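Long-range contact in cytosolic phospholipase A2 delta (Homo sapiens, PDB 5IZ5), which hydrolyses glycerophospholipids at the sn-2 position in a calcium-dependent manner, preferring linoleic acid there: residues F734-P747 with R784-S796. The protein carries 3 engineered substitutions. Numbering follows the deposited sequence.
Sequences FPLVNASFKDHSAP and RLLRLSDYNVQTS
From F734, at the end of strand 730-734, to P747, the chain bends around helix 779-794; the CA atoms of F741 and L788 lie 6.4 Å apart, and those of P747 and T795 5.0 Å. The pair illustrates a feature of the patatin-like α/β catalytic domain of the cytosolic phospholipases A2, in which the loop leaving strand 730-734 of the central mixed sheet wraps one side of the helix. N792 grips that loop through its amide: ND2 donates to V737 O at 3.0 Å, in the carbonyl plane and fairly straight (161°), while OD1 accepts from a water that itself accepts from the backbone N of A739 and of F741. With a donor bond at one end and an acceptor bond at the other, the amide is probably held in this one orientation. F741 lies with one ring face on the helix backbone, L788 CA standing 3.8 Å from the ring centroid almost on its normal in a CH-pi contact. With CG anti to the backbone N (chi1 -174°), the ring lies alongside the helix, where L788 CD1 packs against F741 CB, and F741 CD1 meets Y791 CG; the two aromatic planes are inclined at 55°, neither stacked nor perpendicular. Beyond F741, Y791 reaches into the turn, its ring edge against the backbone of A746 and its hydroxyl near H744 CB. S740 OG and Y791 OH share a very short 2.5 Å hydrogen bond in which either hydroxyl could be the donor, and S740 OG is also hydrogen-bonded to E716. A phenylalanine in place of Y791 would probably keep much of the ring packing but leave S740 OG with E716 and without the phenol. H744 ND1 donates to S740 O at 2.7 Å, close to the plane of its own ring. At the other end L736 and L785 meet through their CD1 methyls, while F734 turns its ring edge to the helix terminus, CE1 lying 3.8 Å from S796 CB.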
loop_
_atom_site.group_PDB
_atom_site.type_symbol
_atom_site.label_atom_id
_atom_site.label_comp_id
_atom_site.label_asym_id
_atom_site.label_seq_id
_atom_site.Cartn_x
_atom_site.Cartn_y
_atom_site.Cartn_z
ATOM N N PHE B 734 -7.306 -25.905 3.935
ATOM C CA PHE B 734 -6.282 -26.870 4.307
ATOM C C PHE B 734 -5.488 -26.362 5.507
ATOM O O PHE B 734 -4.506 -25.636 5.347
ATOM C CB PHE B 734 -5.330 -27.111 3.138
ATOM C CG PHE B 734 -6.006 -27.637 1.908
ATOM C CD1 PHE B 734 -5.967 -28.995 1.602
ATOM C CD2 PHE B 734 -6.699 -26.778 1.063
ATOM C CE1 PHE B 734 -6.599 -29.480 0.469
ATOM C CE2 PHE B 734 -7.333 -27.256 -0.068
ATOM C CZ PHE B 734 -7.284 -28.609 -0.364
ATOM N N PRO B 735 -5.906 -26.748 6.724
ATOM C CA PRO B 735 -5.149 -26.318 7.890
ATOM C C PRO B 735 -3.827 -27.054 8.017
ATOM O O PRO B 735 -3.658 -28.147 7.467
ATOM C CB PRO B 735 -6.077 -26.664 9.056
ATOM C CG PRO B 735 -6.916 -27.782 8.563
ATOM C CD PRO B 735 -7.077 -27.571 7.085
ATOM N N LEU B 736 -2.888 -26.451 8.733
ATOM C CA LEU B 736 -1.604 -27.094 8.960
ATOM C C LEU B 736 -1.754 -28.088 10.107
ATOM O O LEU B 736 -1.711 -27.715 11.278
ATOM C CB LEU B 736 -0.521 -26.062 9.260
ATOM C CG LEU B 736 0.899 -26.612 9.421
ATOM C CD1 LEU B 736 1.348 -27.424 8.212
ATOM C CD2 LEU B 736 1.850 -25.455 9.662
ATOM N N VAL B 737 -1.952 -29.353 9.756
ATOM C CA VAL B 737 -2.222 -30.391 10.742
ATOM C C VAL B 737 -1.586 -31.707 10.305
ATOM O O VAL B 737 -1.571 -32.032 9.121
ATOM C CB VAL B 737 -3.745 -30.556 10.963
ATOM C CG1 VAL B 737 -4.438 -31.109 9.719
ATOM C CG2 VAL B 737 -4.025 -31.432 12.176
ATOM N N ASN B 738 -1.048 -32.448 11.267
ATOM C CA ASN B 738 -0.537 -33.787 11.025
ATOM C C ASN B 738 -1.587 -34.780 11.496
ATOM O O ASN B 738 -1.622 -35.141 12.673
ATOM C CB ASN B 738 0.779 -33.998 11.782
ATOM C CG ASN B 738 1.459 -35.315 11.433
ATOM O OD1 ASN B 738 1.104 -35.979 10.458
ATOM N ND2 ASN B 738 2.454 -35.694 12.226
ATOM N N ALA B 739 -2.466 -35.191 10.586
ATOM C CA ALA B 739 -3.519 -36.151 10.920
ATOM C C ALA B 739 -3.164 -37.530 10.359
ATOM O O ALA B 739 -2.327 -38.224 10.934
ATOM C CB ALA B 739 -4.870 -35.661 10.415
ATOM N N SER B 740 -3.745 -37.905 9.221
ATOM C CA SER B 740 -3.561 -39.248 8.679
ATOM C C SER B 740 -2.111 -39.490 8.246
ATOM O O SER B 740 -1.676 -40.635 8.168
ATOM C CB SER B 740 -4.544 -39.505 7.522
ATOM O OG SER B 740 -4.018 -39.069 6.282
ATOM N N PHE B 741 -1.364 -38.411 7.998
ATOM C CA PHE B 741 0.051 -38.492 7.614
ATOM C C PHE B 741 0.929 -39.170 8.655
ATOM O O PHE B 741 1.998 -39.666 8.322
ATOM C CB PHE B 741 0.607 -37.083 7.331
ATOM C CG PHE B 741 2.020 -37.061 6.793
ATOM C CD1 PHE B 741 2.287 -37.468 5.497
ATOM C CD2 PHE B 741 3.074 -36.602 7.570
ATOM C CE1 PHE B 741 3.572 -37.435 4.986
ATOM C CE2 PHE B 741 4.368 -36.562 7.065
ATOM C CZ PHE B 741 4.617 -36.982 5.772
ATOM N N LYS B 742 0.506 -39.176 9.915
ATOM C CA LYS B 742 1.279 -39.871 10.954
ATOM C C LYS B 742 1.459 -41.346 10.554
ATOM O O LYS B 742 2.546 -41.910 10.697
ATOM C CB LYS B 742 0.586 -39.781 12.316
ATOM C CG LYS B 742 1.493 -39.383 13.481
ATOM C CD LYS B 742 0.701 -38.839 14.665
ATOM C CE LYS B 742 -0.325 -37.785 14.249
ATOM N NZ LYS B 742 -0.539 -36.731 15.277
ATOM N N ASP B 743 0.393 -41.935 10.012
ATOM C CA ASP B 743 0.353 -43.368 9.691
ATOM C C ASP B 743 0.775 -43.667 8.255
ATOM O O ASP B 743 1.409 -44.693 8.001
ATOM C CB ASP B 743 -1.057 -43.933 9.903
ATOM C CG ASP B 743 -1.621 -43.618 11.269
ATOM O OD1 ASP B 743 -0.872 -43.723 12.264
ATOM O OD2 ASP B 743 -2.817 -43.267 11.343
ATOM N N HIS B 744 0.427 -42.776 7.324
ATOM C CA HIS B 744 0.516 -43.063 5.893
ATOM C C HIS B 744 1.626 -42.279 5.209
ATOM O O HIS B 744 1.747 -41.073 5.401
ATOM C CB HIS B 744 -0.820 -42.743 5.212
ATOM C CG HIS B 744 -1.991 -43.396 5.870
ATOM N ND1 HIS B 744 -2.439 -43.006 7.110
ATOM C CD2 HIS B 744 -2.799 -44.410 5.477
ATOM C CE1 HIS B 744 -3.475 -43.751 7.458
ATOM N NE2 HIS B 744 -3.715 -44.609 6.483
ATOM N N SER B 745 2.426 -42.973 4.404
ATOM C CA SER B 745 3.487 -42.345 3.617
ATOM C C SER B 745 2.958 -41.787 2.303
ATOM O O SER B 745 3.635 -41.007 1.639
ATOM C CB SER B 745 4.573 -43.366 3.297
ATOM O OG SER B 745 4.088 -44.357 2.406
ATOM N N ALA B 746 1.770 -42.236 1.912
ATOM C CA ALA B 746 1.118 -41.765 0.699
ATOM C C ALA B 746 -0.377 -42.022 0.834
ATOM O O ALA B 746 -0.793 -42.812 1.683
ATOM C CB ALA B 746 1.684 -42.479 -0.519
ATOM N N PRO B 747 -1.198 -41.332 0.026
ATOM C CA PRO B 747 -2.650 -41.495 0.096
ATOM C C PRO B 747 -3.074 -42.975 0.063
ATOM O O PRO B 747 -2.837 -43.670 -0.930
ATOM C CB PRO B 747 -3.149 -40.751 -1.148
ATOM C CG PRO B 747 -2.077 -39.761 -1.476
ATOM C CD PRO B 747 -0.798 -40.226 -0.861
ATOM N N ARG B 784 9.997 -33.186 6.372
ATOM C CA ARG B 784 8.765 -33.567 7.067
ATOM C C ARG B 784 7.619 -32.594 6.811
ATOM O O ARG B 784 6.505 -33.012 6.493
ATOM C CB ARG B 784 9.000 -33.659 8.572
ATOM C CG ARG B 784 9.677 -34.946 9.015
ATOM C CD ARG B 784 9.853 -34.957 10.527
ATOM N NE ARG B 784 11.197 -35.321 10.976
ATOM C CZ ARG B 784 11.508 -36.311 11.811
ATOM N NH1 ARG B 784 10.582 -37.126 12.307
ATOM N NH2 ARG B 784 12.783 -36.484 12.142
ATOM N N LEU B 785 7.890 -31.301 6.970
ATOM C CA LEU B 785 6.863 -30.273 6.777
ATOM C C LEU B 785 6.418 -30.239 5.322
ATOM O O LEU B 785 5.225 -30.169 5.028
ATOM C CB LEU B 785 7.376 -28.889 7.210
ATOM C CG LEU B 785 6.417 -27.698 7.087
ATOM C CD1 LEU B 785 5.067 -27.986 7.718
ATOM C CD2 LEU B 785 7.028 -26.452 7.714
ATOM N N LEU B 786 7.388 -30.288 4.418
ATOM C CA LEU B 786 7.108 -30.286 2.989
ATOM C C LEU B 786 6.268 -31.500 2.582
ATOM O O LEU B 786 5.242 -31.353 1.921
ATOM C CB LEU B 786 8.415 -30.287 2.200
ATOM C CG LEU B 786 8.245 -30.276 0.678
ATOM C CD1 LEU B 786 8.121 -28.849 0.170
ATOM C CD2 LEU B 786 9.399 -30.992 0.001
ATOM N N ARG B 787 6.710 -32.691 2.982
ATOM C CA ARG B 787 6.024 -33.929 2.597
ATOM C C ARG B 787 4.643 -34.031 3.239
ATOM O O ARG B 787 3.703 -34.510 2.611
ATOM C CB ARG B 787 6.861 -35.169 2.928
ATOM C CG ARG B 787 8.127 -35.326 2.101
ATOM C CD ARG B 787 8.573 -36.778 1.992
ATOM N NE ARG B 787 9.848 -36.907 1.286
ATOM C CZ ARG B 787 11.051 -37.010 1.856
ATOM N NH1 ARG B 787 11.204 -37.002 3.179
ATOM N NH2 ARG B 787 12.128 -37.117 1.084
ATOM N N LEU B 788 4.517 -33.560 4.475
ATOM C CA LEU B 788 3.211 -33.458 5.117
ATOM C C LEU B 788 2.258 -32.615 4.278
ATOM O O LEU B 788 1.117 -33.007 4.036
ATOM C CB LEU B 788 3.334 -32.836 6.511
ATOM C CG LEU B 788 2.020 -32.422 7.183
ATOM C CD1 LEU B 788 1.106 -33.624 7.372
ATOM C CD2 LEU B 788 2.284 -31.744 8.512
ATOM N N SER B 789 2.727 -31.441 3.866
ATOM C CA SER B 789 1.915 -30.506 3.094
ATOM C C SER B 789 1.502 -31.127 1.767
ATOM O O SER B 789 0.341 -31.067 1.377
ATOM C CB SER B 789 2.689 -29.202 2.850
ATOM O OG SER B 789 3.126 -28.627 4.066
ATOM N N ASP B 790 2.478 -31.707 1.079
ATOM C CA ASP B 790 2.248 -32.432 -0.165
ATOM C C ASP B 790 1.185 -33.519 0.022
ATOM O O ASP B 790 0.218 -33.600 -0.736
ATOM C CB ASP B 790 3.571 -33.047 -0.632
ATOM C CG ASP B 790 3.440 -33.844 -1.913
ATOM O OD1 ASP B 790 2.468 -33.645 -2.668
ATOM O OD2 ASP B 790 4.333 -34.671 -2.171
ATOM N N TYR B 791 1.368 -34.332 1.055
ATOM C CA TYR B 791 0.445 -35.418 1.359
ATOM C C TYR B 791 -0.977 -34.917 1.611
ATOM O O TYR B 791 -1.931 -35.442 1.037
ATOM C CB TYR B 791 0.943 -36.205 2.570
ATOM C CG TYR B 791 -0.038 -37.233 3.061
ATOM C CD1 TYR B 791 -0.003 -38.542 2.588
ATOM C CD2 TYR B 791 -0.998 -36.899 4.000
ATOM C CE1 TYR B 791 -0.906 -39.488 3.040
ATOM C CE2 TYR B 791 -1.900 -37.832 4.455
ATOM C CZ TYR B 791 -1.854 -39.127 3.975
ATOM O OH TYR B 791 -2.755 -40.062 4.430
ATOM N N ASN B 792 -1.111 -33.908 2.471
ATOM C CA ASN B 792 -2.426 -33.364 2.837
ATOM C C ASN B 792 -3.253 -32.901 1.652
ATOM O O ASN B 792 -4.477 -32.993 1.674
ATOM C CB ASN B 792 -2.287 -32.200 3.819
ATOM C CG ASN B 792 -1.901 -32.652 5.208
ATOM O OD1 ASN B 792 -1.705 -33.843 5.455
ATOM N ND2 ASN B 792 -1.801 -31.705 6.127
ATOM N N VAL B 793 -2.591 -32.393 0.622
ATOM C CA VAL B 793 -3.296 -31.993 -0.590
ATOM C C VAL B 793 -3.594 -33.215 -1.469
ATOM O O VAL B 793 -4.709 -33.356 -1.966
ATOM C CB VAL B 793 -2.518 -30.907 -1.361
ATOM C CG1 VAL B 793 -3.065 -30.729 -2.771
ATOM C CG2 VAL B 793 -2.593 -29.591 -0.600
ATOM N N GLN B 794 -2.611 -34.092 -1.651
ATOM C CA GLN B 794 -2.816 -35.303 -2.461
ATOM C C GLN B 794 -3.959 -36.169 -1.933
ATOM O O GLN B 794 -4.837 -36.574 -2.687
ATOM C CB GLN B 794 -1.529 -36.119 -2.578
ATOM C CG GLN B 794 -0.630 -35.635 -3.702
ATOM C CD GLN B 794 0.682 -36.388 -3.776
ATOM O OE1 GLN B 794 0.985 -37.222 -2.925
ATOM N NE2 GLN B 794 1.472 -36.091 -4.798
ATOM N N THR B 795 -3.969 -36.413 -0.629
ATOM C CA THR B 795 -5.058 -37.168 -0.007
ATOM C C THR B 795 -6.429 -36.490 -0.128
ATOM O O THR B 795 -7.443 -37.120 0.129
ATOM C CB THR B 795 -4.782 -37.430 1.476
ATOM O OG1 THR B 795 -5.555 -38.561 1.908
ATOM C CG2 THR B 795 -5.153 -36.219 2.294
ATOM N N SER B 796 -6.458 -35.205 -0.475
ATOM C CA SER B 796 -7.713 -34.475 -0.647
ATOM C C SER B 796 -8.109 -34.353 -2.115
ATOM O O SER B 796 -9.026 -33.599 -2.451
ATOM C CB SER B 796 -7.580 -33.073 -0.046
ATOM O OG SER B 796 -7.070 -33.135 1.267
HETATM O O HOH W 1 -4.142 -29.571 5.128
HETATM O O HOH W 2 -2.309 -35.502 7.761
#